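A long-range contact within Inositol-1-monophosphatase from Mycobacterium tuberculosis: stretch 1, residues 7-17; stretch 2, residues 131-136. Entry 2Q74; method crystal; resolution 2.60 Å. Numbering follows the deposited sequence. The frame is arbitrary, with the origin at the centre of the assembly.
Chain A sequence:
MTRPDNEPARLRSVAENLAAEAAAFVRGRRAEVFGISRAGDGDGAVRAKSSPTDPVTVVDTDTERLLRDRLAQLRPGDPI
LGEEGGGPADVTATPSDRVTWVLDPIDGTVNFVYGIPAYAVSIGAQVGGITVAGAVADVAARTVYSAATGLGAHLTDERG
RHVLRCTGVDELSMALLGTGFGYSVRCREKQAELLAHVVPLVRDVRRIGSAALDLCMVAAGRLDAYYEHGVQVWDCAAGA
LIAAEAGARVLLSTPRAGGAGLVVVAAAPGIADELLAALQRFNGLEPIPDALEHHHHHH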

# COMPACT_ATOMS: atom_id res chain seq x y z
N GLU A 7 32.58 -13.67 0.00
CA GLU A 7 32.08 -13.63 -1.35
C GLU A 7 30.61 -13.30 -1.27
O GLU A 7 29.97 -13.52 -0.24
CB GLU A 7 32.23 -15.00 -2.01
CG GLU A 7 33.41 -15.80 -1.49
CD GLU A 7 33.54 -17.16 -2.13
OE1 GLU A 7 32.86 -17.41 -3.16
OE2 GLU A 7 34.31 -17.98 -1.58
N PRO A 8 30.05 -12.79 -2.37
CA PRO A 8 28.67 -12.36 -2.38
C PRO A 8 27.68 -13.40 -1.83
O PRO A 8 26.78 -13.04 -1.04
CB PRO A 8 28.38 -12.06 -3.85
CG PRO A 8 29.63 -12.34 -4.60
CD PRO A 8 30.73 -12.58 -3.67
N ALA A 9 27.82 -14.66 -2.26
CA ALA A 9 26.90 -15.73 -1.85
C ALA A 9 26.87 -15.85 -0.33
O ALA A 9 25.79 -15.94 0.27
CB ALA A 9 27.29 -17.05 -2.48
N ARG A 10 28.05 -15.82 0.29
CA ARG A 10 28.16 -15.88 1.75
C ARG A 10 27.57 -14.65 2.40
O ARG A 10 26.96 -14.73 3.46
CB ARG A 10 29.62 -16.06 2.18
N LEU A 11 27.77 -13.49 1.78
CA LEU A 11 27.29 -12.23 2.33
C LEU A 11 25.76 -12.15 2.29
O LEU A 11 25.14 -11.58 3.19
CB LEU A 11 27.91 -11.03 1.59
CG LEU A 11 29.25 -10.43 2.09
CD1 LEU A 11 29.56 -10.79 3.53
CD2 LEU A 11 30.38 -10.85 1.21
N ARG A 12 25.15 -12.75 1.28
CA ARG A 12 23.71 -12.66 1.14
C ARG A 12 23.00 -13.61 2.11
O ARG A 12 21.92 -13.30 2.59
CB ARG A 12 23.26 -12.89 -0.31
CG ARG A 12 22.46 -14.14 -0.55
CD ARG A 12 21.71 -14.10 -1.88
NE ARG A 12 22.10 -15.22 -2.73
CZ ARG A 12 21.82 -15.35 -4.03
NH1 ARG A 12 21.08 -14.44 -4.67
NH2 ARG A 12 22.26 -16.43 -4.70
N SER A 13 23.62 -14.75 2.41
CA SER A 13 23.06 -15.68 3.37
C SER A 13 22.96 -15.08 4.75
O SER A 13 21.94 -15.20 5.41
CB SER A 13 23.88 -16.95 3.44
OG SER A 13 23.56 -17.74 2.32
N VAL A 14 24.03 -14.42 5.18
CA VAL A 14 24.02 -13.76 6.47
C VAL A 14 23.00 -12.62 6.42
O VAL A 14 22.34 -12.32 7.41
CB VAL A 14 25.42 -13.27 6.89
CG1 VAL A 14 26.44 -14.38 6.82
CG2 VAL A 14 25.84 -12.14 6.04
N ALA A 15 22.89 -11.98 5.25
CA ALA A 15 21.93 -10.90 5.08
C ALA A 15 20.50 -11.43 5.19
O ALA A 15 19.67 -10.80 5.83
CB ALA A 15 22.13 -10.19 3.74
N GLU A 16 20.25 -12.58 4.57
CA GLU A 16 18.91 -13.20 4.56
C GLU A 16 18.52 -13.62 5.97
O GLU A 16 17.40 -13.38 6.44
CB GLU A 16 18.87 -14.41 3.63
CG GLU A 16 18.94 -14.05 2.14
CD GLU A 16 19.29 -15.25 1.24
OE1 GLU A 16 19.86 -16.25 1.73
OE2 GLU A 16 19.01 -15.16 0.02
N ASN A 17 19.46 -14.24 6.65
CA ASN A 17 19.23 -14.76 7.98
C ASN A 17 18.98 -13.65 8.98
O ASN A 17 18.05 -13.72 9.77
CB ASN A 17 20.41 -15.62 8.40
CG ASN A 17 20.49 -16.91 7.63
OD1 ASN A 17 19.49 -17.42 7.14
ND2 ASN A 17 21.68 -17.44 7.51
N THR A 131 27.14 -1.86 -3.21
CA THR A 131 26.37 -2.95 -2.63
C THR A 131 26.57 -4.28 -3.39
O THR A 131 26.21 -4.43 -4.56
CB THR A 131 24.88 -2.62 -2.56
OG1 THR A 131 24.70 -1.35 -1.93
CG2 THR A 131 24.13 -3.67 -1.75
N VAL A 132 27.15 -5.24 -2.67
CA VAL A 132 27.53 -6.55 -3.18
C VAL A 132 26.47 -7.60 -2.85
O VAL A 132 26.32 -8.61 -3.55
CB VAL A 132 28.86 -6.98 -2.54
CG1 VAL A 132 29.31 -8.33 -3.07
CG2 VAL A 132 29.92 -5.92 -2.81
N ALA A 133 25.75 -7.38 -1.75
CA ALA A 133 24.71 -8.30 -1.32
C ALA A 133 23.72 -7.62 -0.39
O ALA A 133 24.05 -6.64 0.28
CB ALA A 133 25.34 -9.50 -0.63
N GLY A 134 22.50 -8.13 -0.36
CA GLY A 134 21.46 -7.44 0.38
C GLY A 134 20.23 -8.28 0.65
O GLY A 134 20.00 -9.28 -0.01
N ALA A 135 19.44 -7.85 1.62
CA ALA A 135 18.20 -8.56 1.96
C ALA A 135 17.21 -7.60 2.55
O ALA A 135 17.57 -6.82 3.44
CB ALA A 135 18.48 -9.70 2.93
N VAL A 136 15.98 -7.62 2.05
CA VAL A 136 14.91 -6.79 2.63
C VAL A 136 13.81 -7.70 3.08
O VAL A 136 13.26 -8.48 2.29
CB VAL A 136 14.31 -5.77 1.62
CG1 VAL A 136 13.11 -4.99 2.25
CG2 VAL A 136 15.36 -4.82 1.08

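What stands out in this contact is how little side chain it uses: a helix lies nearly parallel to a strand, the two axes 17° apart and only 6.9 Å from each other at closest approach, with no hydrogen bond between them. It illustrates a general principle: a helix can pack closely on a strand where alanine methyls face its backbone. Here A133 and A135 both point toward the helix, while G134, between them, contributes backbone, its C lying 4.1 Å from A15 CB. Each alanine methyl settles against helix backbone as well as side chain. The CB of A133 lies 3.7 Å from L11 CB and 3.8 Å from the carbonyl O of P8, which is already paired, accepting a hydrogen bond from R12 N at 2.9 Å. One helical turn on, A135 CB packs on A15, 3.8 Å from A15 CB and 3.3 Å from A15 O. At the start of the helix larger apolar groups meet, P8 CB lying 3.9 Å from V132 CG1. R12 N and R12 CB lie 3.8 and 4.0 Å from A133 CB before the side chain's end leads away; E16 N and its aliphatic CG lie 3.8 and 4.4 Å from A135 CB. The contact is thus one of van der Waals packing, burying 293 Å² summed over both sides.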